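Local coordinates for protein phosphoribosylaminoimidazole carboxylase (Treponema denticola, PDB 5C5D) that catalyses the reversible carboxylation of 5-aminoimidazole ribonucleotide with carbon dioxide to give 4-carboxy-5-aminoimidazole ribonucleotide in purine biosynthesis, at residues Ala22-Thr27 and Lys140-Ser145. The protein carries 1 engineered substitution. Numbering follows the deposited sequence.
Sequences ASELKT and KSYMES
Tyr142 OH donates a hydrogen bond to Glu24 OE2, and the Glu24-Tyr142 pair makes up most of the contact. The modelled Tyr142 OH to Glu24 OE2 separation is 2.4 Å, very short, so its exact length is doubtful. The bond ties helix 15-27 to the long C-terminal helix 133-157 of an alpha/beta fold built on a parallel five-stranded sheet. Helix 15-27 lies against that sheet, with Ala22 and Leu25 turned to strands 4-9 and 31-36. The two backbones stay well apart, with Thr27 CA 8.9 Å from Tyr142 CA, and long side chains bridge the gap. The Tyr142 ring reaches out from its helix because CG sits trans to the main-chain nitrogen (chi1 -177°). Glu24 starts out in a similar way but bends at chi2 (71°), which brings its carboxylate to the phenol end. Glu24 OE2 arrives at the ring edge, in the ring plane, 3.0 Å from Tyr142 CE1. The carboxylate stands almost perpendicular to the ring, with the planes 81° apart. Phe28 meets the same tyrosine ring, and Lys118 and Ala121 of helix 117-129 touch Glu24. Next to Tyr142, Met143 packs on Gly108 of a second subunit and on Arg126 of its own chain. The contact lies at the surface, away from the substrate-binding residues. Thr27 makes a smaller approach, oblique to the ring, with Thr27 OG1 4.4 Å from Tyr142 CE1. This hydroxyl is turned back to its own helix, where Thr27 OG1 donates to a lone pair of Glu24 O at 2.5 Å.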
# COMPACT_ATOMS: atom_id res chain seq x y z
N ALA D 22 10.98 -29.53 -3.95
CA ALA D 22 11.47 -30.83 -4.40
C ALA D 22 10.89 -31.92 -3.51
O ALA D 22 10.46 -32.96 -3.98
CB ALA D 22 12.98 -30.87 -4.40
N SER D 23 10.87 -31.64 -2.21
CA SER D 23 10.33 -32.59 -1.23
C SER D 23 8.91 -32.96 -1.59
O SER D 23 8.52 -34.13 -1.53
CB SER D 23 10.38 -32.01 0.18
OG SER D 23 11.71 -31.95 0.65
N GLU D 24 8.12 -31.97 -1.97
CA GLU D 24 6.73 -32.25 -2.28
C GLU D 24 6.62 -33.00 -3.61
O GLU D 24 5.81 -33.92 -3.74
CB GLU D 24 5.92 -30.94 -2.31
CG GLU D 24 4.45 -31.15 -2.02
CD GLU D 24 4.18 -31.51 -0.57
OE1 GLU D 24 5.15 -31.60 0.21
OE2 GLU D 24 3.00 -31.69 -0.20
N LEU D 25 7.46 -32.66 -4.59
CA LEU D 25 7.44 -33.39 -5.87
C LEU D 25 7.78 -34.87 -5.66
O LEU D 25 7.26 -35.76 -6.34
CB LEU D 25 8.40 -32.78 -6.88
CG LEU D 25 8.04 -31.41 -7.44
CD1 LEU D 25 9.23 -30.84 -8.20
CD2 LEU D 25 6.82 -31.51 -8.33
N LYS D 26 8.64 -35.16 -4.69
CA LYS D 26 9.02 -36.53 -4.43
C LYS D 26 7.83 -37.35 -3.95
O LYS D 26 7.72 -38.52 -4.28
CB LYS D 26 10.16 -36.58 -3.41
CG LYS D 26 10.80 -37.94 -3.31
CD LYS D 26 12.14 -37.85 -2.60
CE LYS D 26 12.90 -39.15 -2.73
NZ LYS D 26 14.25 -39.05 -2.11
N THR D 27 6.94 -36.72 -3.19
CA THR D 27 5.75 -37.40 -2.69
C THR D 27 4.81 -37.79 -3.85
O THR D 27 4.12 -38.80 -3.77
CB THR D 27 4.95 -36.55 -1.68
OG1 THR D 27 4.37 -35.43 -2.34
CG2 THR D 27 5.85 -36.04 -0.58
N LYS D 140 -4.96 -37.33 -6.52
CA LYS D 140 -6.24 -37.59 -5.87
C LYS D 140 -6.04 -38.06 -4.43
O LYS D 140 -6.70 -37.57 -3.52
CB LYS D 140 -7.04 -38.62 -6.68
CG LYS D 140 -8.34 -39.06 -6.05
CD LYS D 140 -9.05 -40.05 -6.98
CE LYS D 140 -9.80 -41.15 -6.23
NZ LYS D 140 -11.22 -40.79 -5.93
N SER D 141 -5.10 -38.97 -4.22
CA SER D 141 -4.79 -39.45 -2.87
C SER D 141 -4.36 -38.28 -1.96
O SER D 141 -4.79 -38.16 -0.81
CB SER D 141 -3.72 -40.54 -2.94
OG SER D 141 -3.27 -40.88 -1.64
N TYR D 142 -3.53 -37.39 -2.51
CA TYR D 142 -3.02 -36.21 -1.79
C TYR D 142 -4.12 -35.27 -1.38
O TYR D 142 -4.20 -34.83 -0.22
CB TYR D 142 -2.03 -35.50 -2.70
CG TYR D 142 -1.30 -34.29 -2.18
CD1 TYR D 142 -0.03 -34.42 -1.62
CD2 TYR D 142 -1.82 -33.01 -2.34
CE1 TYR D 142 0.67 -33.31 -1.20
CE2 TYR D 142 -1.13 -31.89 -1.91
CZ TYR D 142 0.11 -32.05 -1.34
OH TYR D 142 0.81 -30.94 -0.91
N MET D 143 -4.98 -34.94 -2.33
CA MET D 143 -6.00 -33.95 -2.10
C MET D 143 -7.08 -34.56 -1.19
O MET D 143 -7.62 -33.86 -0.33
CB MET D 143 -6.54 -33.42 -3.45
CG MET D 143 -5.59 -32.35 -4.07
SD MET D 143 -6.10 -31.62 -5.64
CE MET D 143 -7.05 -30.25 -4.95
N GLU D 144 -7.35 -35.85 -1.32
CA GLU D 144 -8.31 -36.50 -0.43
C GLU D 144 -7.80 -36.54 0.99
O GLU D 144 -8.55 -36.32 1.94
CB GLU D 144 -8.65 -37.92 -0.92
CG GLU D 144 -9.53 -37.89 -2.17
CD GLU D 144 -10.00 -39.26 -2.65
OE1 GLU D 144 -9.44 -40.30 -2.23
OE2 GLU D 144 -10.95 -39.27 -3.46
N SER D 145 -6.51 -36.80 1.14
CA SER D 145 -5.89 -36.82 2.45
C SER D 145 -6.00 -35.45 3.13
O SER D 145 -6.27 -35.38 4.33
CB SER D 145 -4.42 -37.26 2.35
OG SER D 145 -3.76 -37.07 3.58